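Side-chain contacts in inositol monophosphatase family protein (Staphylococcus aureus subsp. aureus MSSA476, PDB 4I3Y), which probably hydrolyses inositol monophosphates to inositol and phosphate in a magnesium-dependent reaction that lithium inhibits: residues D16-S21 and Q61-T66; E40-R43 and L48-N51; Q55-F60 and E76-A81. All blocks are in the same frame, centred on the assembly; numbering follows the deposited sequence.

Overall arrangement
The chain enters through helix 12-35, turns through the hairpin of strands 39-41 and 48-50, and runs on along helix 51-67. Contact 1 closes the loop between the two helices; contact 2, which closes the short turn of the hairpin, is nested inside it, the two contact centres about 25 Å apart. Beyond helix 51-67 the chain follows strand 72-75 into the loop that holds residues 76-81; contact 3 brings that loop back against the same helix, so contacts 1 and 3 cross along the chain. Contacts 2 and 3 follow in series. Contact 1 ties the two helices together, while contacts 2 and 3 meet beside the magnesium site, where K42 joins E76 and E77.

Contact 1: residues D16-S21 and Q61-T66; sequences DKLICS and QQFLAT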
# COMPACT_ATOMS: atom_id res chain seq x y z
N ASP A 16 5.50 8.58 27.89
CA ASP A 16 5.00 8.79 26.50
C ASP A 16 5.58 10.06 25.88
O ASP A 16 6.00 10.06 24.69
CB ASP A 16 3.48 8.81 26.46
CG ASP A 16 2.95 8.93 25.06
OD1 ASP A 16 3.26 8.07 24.19
OD2 ASP A 16 2.22 9.90 24.83
N LYS A 17 5.60 11.14 26.68
CA LYS A 17 6.18 12.40 26.25
C LYS A 17 7.64 12.23 25.80
O LYS A 17 8.03 12.70 24.70
CB LYS A 17 6.09 13.46 27.36
CG LYS A 17 6.83 14.75 27.03
CD LYS A 17 6.15 15.93 27.72
CE LYS A 17 7.02 17.19 27.76
NZ LYS A 17 6.40 18.21 26.88
N LEU A 18 8.45 11.53 26.62
CA LEU A 18 9.86 11.25 26.18
C LEU A 18 9.95 10.46 24.85
O LEU A 18 10.79 10.75 23.99
CB LEU A 18 10.65 10.50 27.23
CG LEU A 18 11.59 11.15 28.26
CD1 LEU A 18 11.58 12.66 28.16
CD2 LEU A 18 11.38 10.60 29.68
N ILE A 19 9.13 9.42 24.73
CA ILE A 19 9.25 8.54 23.55
C ILE A 19 8.79 9.32 22.31
O ILE A 19 9.52 9.36 21.29
CB ILE A 19 8.39 7.27 23.71
CG1 ILE A 19 8.87 6.38 24.86
CG2 ILE A 19 8.46 6.44 22.43
CD1 ILE A 19 10.24 5.78 24.58
N CYS A 20 7.60 9.95 22.39
CA CYS A 20 7.08 10.64 21.22
C CYS A 20 8.07 11.65 20.77
O CYS A 20 8.24 11.89 19.59
CB CYS A 20 5.76 11.36 21.46
SG CYS A 20 4.38 10.28 21.62
N SER A 21 8.72 12.30 21.73
CA SER A 21 9.71 13.33 21.41
C SER A 21 10.99 12.75 20.70
O SER A 21 11.50 13.30 19.68
CB SER A 21 9.99 14.10 22.71
OG SER A 21 11.00 15.03 22.45
N GLN A 61 18.94 2.60 21.93
CA GLN A 61 19.76 2.03 23.01
C GLN A 61 20.36 3.11 23.88
O GLN A 61 20.25 3.09 25.12
CB GLN A 61 20.91 1.22 22.39
CG GLN A 61 20.65 -0.25 22.52
CD GLN A 61 21.62 -1.13 21.77
OE1 GLN A 61 21.82 -2.26 22.17
NE2 GLN A 61 22.23 -0.62 20.67
N GLN A 62 20.99 4.06 23.21
CA GLN A 62 21.61 5.18 23.87
C GLN A 62 20.57 6.05 24.63
O GLN A 62 20.80 6.39 25.79
CB GLN A 62 22.46 5.89 22.83
CG GLN A 62 22.91 7.29 23.17
CD GLN A 62 23.87 7.34 24.36
OE1 GLN A 62 24.34 6.30 24.89
NE2 GLN A 62 24.18 8.57 24.79
N PHE A 63 19.41 6.37 24.00
CA PHE A 63 18.25 6.98 24.68
C PHE A 63 17.87 6.23 25.95
O PHE A 63 17.60 6.79 27.01
CB PHE A 63 16.98 7.00 23.76
CG PHE A 63 15.74 7.43 24.47
CD1 PHE A 63 15.43 8.78 24.58
CD2 PHE A 63 14.89 6.48 25.04
CE1 PHE A 63 14.29 9.20 25.27
CE2 PHE A 63 13.74 6.86 25.73
CZ PHE A 63 13.45 8.23 25.85
N LEU A 64 17.80 4.93 25.86
CA LEU A 64 17.42 4.18 27.01
C LEU A 64 18.56 4.20 28.08
O LEU A 64 18.31 4.29 29.31
CB LEU A 64 17.20 2.75 26.52
CG LEU A 64 15.98 1.93 26.87
CD1 LEU A 64 14.62 2.64 26.85
CD2 LEU A 64 15.96 0.65 26.05
N ALA A 65 19.81 4.11 27.66
CA ALA A 65 20.87 4.11 28.67
C ALA A 65 20.73 5.39 29.54
O ALA A 65 21.02 5.43 30.69
CB ALA A 65 22.23 4.03 28.01
N THR A 66 20.18 6.40 28.96
CA THR A 66 20.35 7.73 29.43
C THR A 66 19.08 8.23 30.11
O THR A 66 19.12 9.21 30.83
CB THR A 66 20.85 8.42 28.15
OG1 THR A 66 22.24 8.69 28.30
CG2 THR A 66 20.09 9.54 27.66
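Helices 12-35 and 51-67 are neighbours in the layer packed on the large mixed sheet, and F63 of the second bridges the space to L18 and I19 of the first. The two backbones stay well apart, the nearest pair being I19 CA and F63 CA at 9.2 Å, so a single aromatic ring makes the join. CG of F63 stands anti to the backbone N (chi1 172°), which sends the ring straight out from its helix toward the other. Its far corner meets L18 edge-on: F63 CZ lies 3.9 Å from L18 CB, with that carbon close to the ring plane. I19 reaches the same ring by its end alone. Its CB does not point across, but with CG1 anti to the carbonyl carbon (chi1 -65°), the turn at chi2 (-67°) brings I19 CD1 to F63 CE2 at 3.8 Å, an oblique approach with the two side chains crossing at about a right angle. No hydrogen bond spans the helices here; the join is purely apolar. The F63 ring also stacks with Y67 and meets W22 and F60, while F68 touches both F63 and L18. Beneath the pair, I19 and L64 rest on W91 of strand 89-97, and L64 reaches L73 of strand 72-75.

Contact 2: residues E40-R43 and L48-N51; sequences ETKR and LVTN
Strands 39-41 and 48-50 pair antiparallel: E40 and V49 form a hydrogen-bonded pair, and T41 faces L48 in a non-hydrogen-bonded one. E40 N gives a nearly straight bond (175°) to V49 O at 2.7 Å, while V49 N returns one of 2.9 Å to E40 O. E40 O also receives a CA-H contact from L48 CA at 3.4 Å. On the face shared by E40 and V49, the valine methyl CG1 lies between its own backbone N and carbonyl carbon (chi1 59°), which sets it against the aliphatic part of K42: K42 CG passes 3.8 Å from V49 CG1, the two side chains crossing at about a right angle. E40 adds its CB to this methyl, but its carboxylate leads away from the second strand. K42 bends at chi3 and carries its ammonium to a water, K42 NZ lying 3.0 Å from it, and the water donates to L48 O at 2.8 Å. NZ is further held by a salt bridge to E77 and a hydrogen bond to E76. L48 packs on helix 99-105 and on F183 of the second subunit; T50 is the N-cap of helix 51-67, its OG1 weakly bonded by V52 N. This is a two-stranded beta hairpin whose lysine borders a magnesium site.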
# COMPACT_ATOMS: atom_id res chain seq x y z
N GLU A 40 23.03 -4.73 4.04
CA GLU A 40 23.66 -6.05 4.26
C GLU A 40 22.59 -7.13 4.30
O GLU A 40 21.40 -6.80 4.39
CB GLU A 40 24.48 -6.01 5.57
CG GLU A 40 25.74 -5.18 5.44
CD GLU A 40 26.64 -5.66 4.28
OE1 GLU A 40 26.61 -6.89 3.92
OE2 GLU A 40 27.38 -4.81 3.72
N THR A 41 23.01 -8.39 4.21
CA THR A 41 22.12 -9.55 4.26
C THR A 41 22.31 -10.25 5.58
O THR A 41 23.32 -10.04 6.24
CB THR A 41 22.41 -10.53 3.12
OG1 THR A 41 23.77 -10.95 3.22
CG2 THR A 41 22.19 -9.84 1.77
N LYS A 42 21.33 -11.04 6.00
CA LYS A 42 21.45 -11.79 7.27
C LYS A 42 21.24 -13.27 6.93
O LYS A 42 22.17 -13.91 6.48
CB LYS A 42 20.47 -11.26 8.35
CG LYS A 42 20.65 -9.78 8.69
CD LYS A 42 19.91 -9.40 9.98
CE LYS A 42 18.44 -9.16 9.70
NZ LYS A 42 17.73 -8.82 10.94
N ARG A 43 20.01 -13.79 7.07
CA ARG A 43 19.70 -15.22 6.87
C ARG A 43 19.96 -15.76 5.45
O ARG A 43 20.33 -16.91 5.30
CB ARG A 43 18.26 -15.55 7.29
CG ARG A 43 18.06 -15.71 8.79
CD ARG A 43 16.71 -16.34 9.11
NE ARG A 43 16.79 -17.81 9.21
CZ ARG A 43 16.45 -18.68 8.25
NH1 ARG A 43 15.96 -18.28 7.06
NH2 ARG A 43 16.58 -19.98 8.48
N LEU A 48 17.15 -8.44 4.48
CA LEU A 48 17.99 -7.22 4.44
C LEU A 48 18.12 -6.46 5.79
O LEU A 48 17.20 -6.50 6.61
CB LEU A 48 17.42 -6.26 3.41
CG LEU A 48 17.92 -6.33 1.98
CD1 LEU A 48 18.38 -7.71 1.59
CD2 LEU A 48 16.97 -5.71 0.96
N VAL A 49 19.23 -5.75 5.97
CA VAL A 49 19.42 -4.81 7.09
C VAL A 49 20.24 -3.64 6.58
O VAL A 49 21.14 -3.83 5.75
CB VAL A 49 20.03 -5.45 8.40
CG1 VAL A 49 21.41 -6.09 8.19
CG2 VAL A 49 20.15 -4.39 9.49
N THR A 50 19.87 -2.42 6.97
CA THR A 50 20.65 -1.28 6.48
C THR A 50 21.24 -0.49 7.65
O THR A 50 20.99 -0.79 8.81
CB THR A 50 19.79 -0.31 5.65
OG1 THR A 50 18.86 0.37 6.51
CG2 THR A 50 19.04 -1.09 4.51
N ASN A 51 22.00 0.53 7.30
CA ASN A 51 22.56 1.46 8.24
C ASN A 51 21.43 2.23 8.89
O ASN A 51 21.58 2.67 10.03
CB ASN A 51 23.46 2.42 7.50
CG ASN A 51 22.69 3.32 6.56
OD1 ASN A 51 22.64 4.54 6.76
ND2 ASN A 51 22.06 2.73 5.54
O HOH W 1 16.45 -6.63 9.33

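Contact 3: residues Q55-F60 and E76-A81; sequences QIQQQF and EEKSNA. With MG (magnesium ion), chain F; MG (magnesium ion), chain D.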
# COMPACT_ATOMS: atom_id res chain seq x y z
N GLN A 55 21.53 2.27 12.88
CA GLN A 55 21.57 3.57 13.59
C GLN A 55 20.34 3.90 14.47
O GLN A 55 20.49 4.34 15.63
CB GLN A 55 21.78 4.71 12.62
CG GLN A 55 23.19 4.79 12.08
CD GLN A 55 24.20 4.98 13.21
OE1 GLN A 55 25.06 4.12 13.44
NE2 GLN A 55 24.06 6.08 13.96
N ILE A 56 19.14 3.71 13.92
CA ILE A 56 17.91 3.94 14.71
C ILE A 56 17.93 3.07 15.96
O ILE A 56 17.62 3.56 17.06
CB ILE A 56 16.66 3.70 13.87
CG1 ILE A 56 16.51 4.85 12.85
CG2 ILE A 56 15.46 3.47 14.76
CD1 ILE A 56 15.27 4.74 11.99
N GLN A 57 18.34 1.79 15.81
CA GLN A 57 18.36 0.91 16.98
C GLN A 57 19.35 1.39 18.03
O GLN A 57 19.08 1.42 19.23
CB GLN A 57 18.73 -0.51 16.60
CG GLN A 57 18.55 -1.43 17.80
CD GLN A 57 18.59 -2.92 17.43
OE1 GLN A 57 19.47 -3.64 17.87
NE2 GLN A 57 17.65 -3.37 16.66
N GLN A 58 20.52 1.72 17.58
CA GLN A 58 21.54 2.10 18.50
C GLN A 58 21.30 3.49 19.14
O GLN A 58 21.56 3.69 20.34
CB GLN A 58 22.89 1.90 17.85
CG GLN A 58 23.34 2.95 16.93
CD GLN A 58 24.71 3.38 17.38
OE1 GLN A 58 25.70 3.30 16.63
NE2 GLN A 58 24.80 3.79 18.65
N GLN A 59 20.71 4.41 18.37
CA GLN A 59 20.22 5.61 19.02
C GLN A 59 19.19 5.34 20.09
O GLN A 59 19.22 6.00 21.12
CB GLN A 59 19.79 6.67 18.05
CG GLN A 59 20.99 7.13 17.24
CD GLN A 59 20.62 8.09 16.14
OE1 GLN A 59 21.37 8.26 15.17
NE2 GLN A 59 19.47 8.74 16.29
N PHE A 60 18.30 4.35 19.92
CA PHE A 60 17.33 4.11 20.96
C PHE A 60 17.96 3.46 22.19
O PHE A 60 17.52 3.68 23.35
CB PHE A 60 16.21 3.19 20.53
CG PHE A 60 15.10 3.15 21.53
CD1 PHE A 60 14.34 4.31 21.77
CD2 PHE A 60 14.84 2.00 22.29
CE1 PHE A 60 13.32 4.28 22.69
CE2 PHE A 60 13.85 1.98 23.22
CZ PHE A 60 13.08 3.12 23.45
N GLU A 76 15.49 -6.25 17.11
CA GLU A 76 15.89 -7.00 15.94
C GLU A 76 17.41 -7.09 15.62
O GLU A 76 17.95 -8.19 15.37
CB GLU A 76 15.18 -6.49 14.70
CG GLU A 76 15.48 -7.42 13.53
CD GLU A 76 14.61 -7.14 12.32
OE1 GLU A 76 14.75 -7.88 11.30
OE2 GLU A 76 13.79 -6.21 12.40
N GLU A 77 18.10 -5.96 15.58
CA GLU A 77 19.44 -5.99 15.03
C GLU A 77 20.57 -6.19 16.09
O GLU A 77 21.61 -5.63 15.97
CB GLU A 77 19.71 -4.77 14.15
CG GLU A 77 18.57 -4.36 13.20
CD GLU A 77 18.14 -5.45 12.17
OE1 GLU A 77 18.89 -6.47 11.98
OE2 GLU A 77 17.02 -5.32 11.56
N LYS A 78 20.32 -6.98 17.13
CA LYS A 78 21.37 -7.30 18.10
C LYS A 78 20.99 -8.63 18.64
O LYS A 78 19.88 -9.07 18.41
CB LYS A 78 21.37 -6.30 19.24
CG LYS A 78 20.11 -6.28 20.13
CD LYS A 78 20.35 -5.35 21.32
CE LYS A 78 19.24 -5.35 22.31
NZ LYS A 78 19.16 -6.61 23.09
N SER A 79 21.87 -9.28 19.42
CA SER A 79 21.44 -10.49 20.12
C SER A 79 20.62 -10.12 21.35
O SER A 79 20.77 -9.06 21.92
CB SER A 79 22.62 -11.41 20.45
OG SER A 79 23.15 -11.04 21.69
N ASN A 80 19.69 -11.01 21.71
CA ASN A 80 18.84 -10.83 22.85
C ASN A 80 18.91 -11.98 23.82
O ASN A 80 17.91 -12.25 24.49
CB ASN A 80 17.43 -10.70 22.34
CG ASN A 80 17.32 -9.52 21.37
OD1 ASN A 80 17.16 -9.72 20.14
ND2 ASN A 80 17.48 -8.31 21.89
N ALA A 81 20.08 -12.65 23.86
CA ALA A 81 20.32 -13.86 24.71
C ALA A 81 20.07 -13.57 26.17
O ALA A 81 19.46 -14.38 26.83
CB ALA A 81 21.73 -14.45 24.50
MG MG F . 14.60 -7.57 9.13
MG MG D . 12.95 -4.65 11.25
O HOH W 2 15.00 -3.72 11.60
O HOH W 1 16.45 -6.63 9.33
O HOH W 3 15.18 -9.69 9.29
O HOH W 4 14.77 -7.46 6.99
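Q57 lays its terminal amide along the backbone of E77, with Q57 CD 3.6 Å from E77 N and 3.9 Å from E77 CB. Its CG is anti to the backbone N (chi1 -172°), the start of an extended chain that carries the amide across from helix to loop. The amide and the E77 carboxylate lie in planes only 18° apart, although the two side chains cross at about a right angle. K78 packs its CB and CG against the Q57 amide, and its NZ leads away to the carbonyls of S79 and L73. E77 bends back at chi2, and its OE2 takes a hydrogen bond from each of two metal-bound waters, both 2.6 Å from OE2, one on each magnesium. With OE2 itself 4.1 Å from either ion, E77 is a second-shell residue; its other oxygen pairs with K42. The extended side chain of E76 reaches the metals directly and bridges them: OE1 binds one magnesium at 2.2 Å and OE2 the other at 2.1 Å, the latter ion also held by D94 and the carbonyl of I96. A glutamate carboxylate shared between magnesium ions is characteristic of the inositol monophosphatase active site; a phosphate ion, probably from the crystallisation liquor, lies close by.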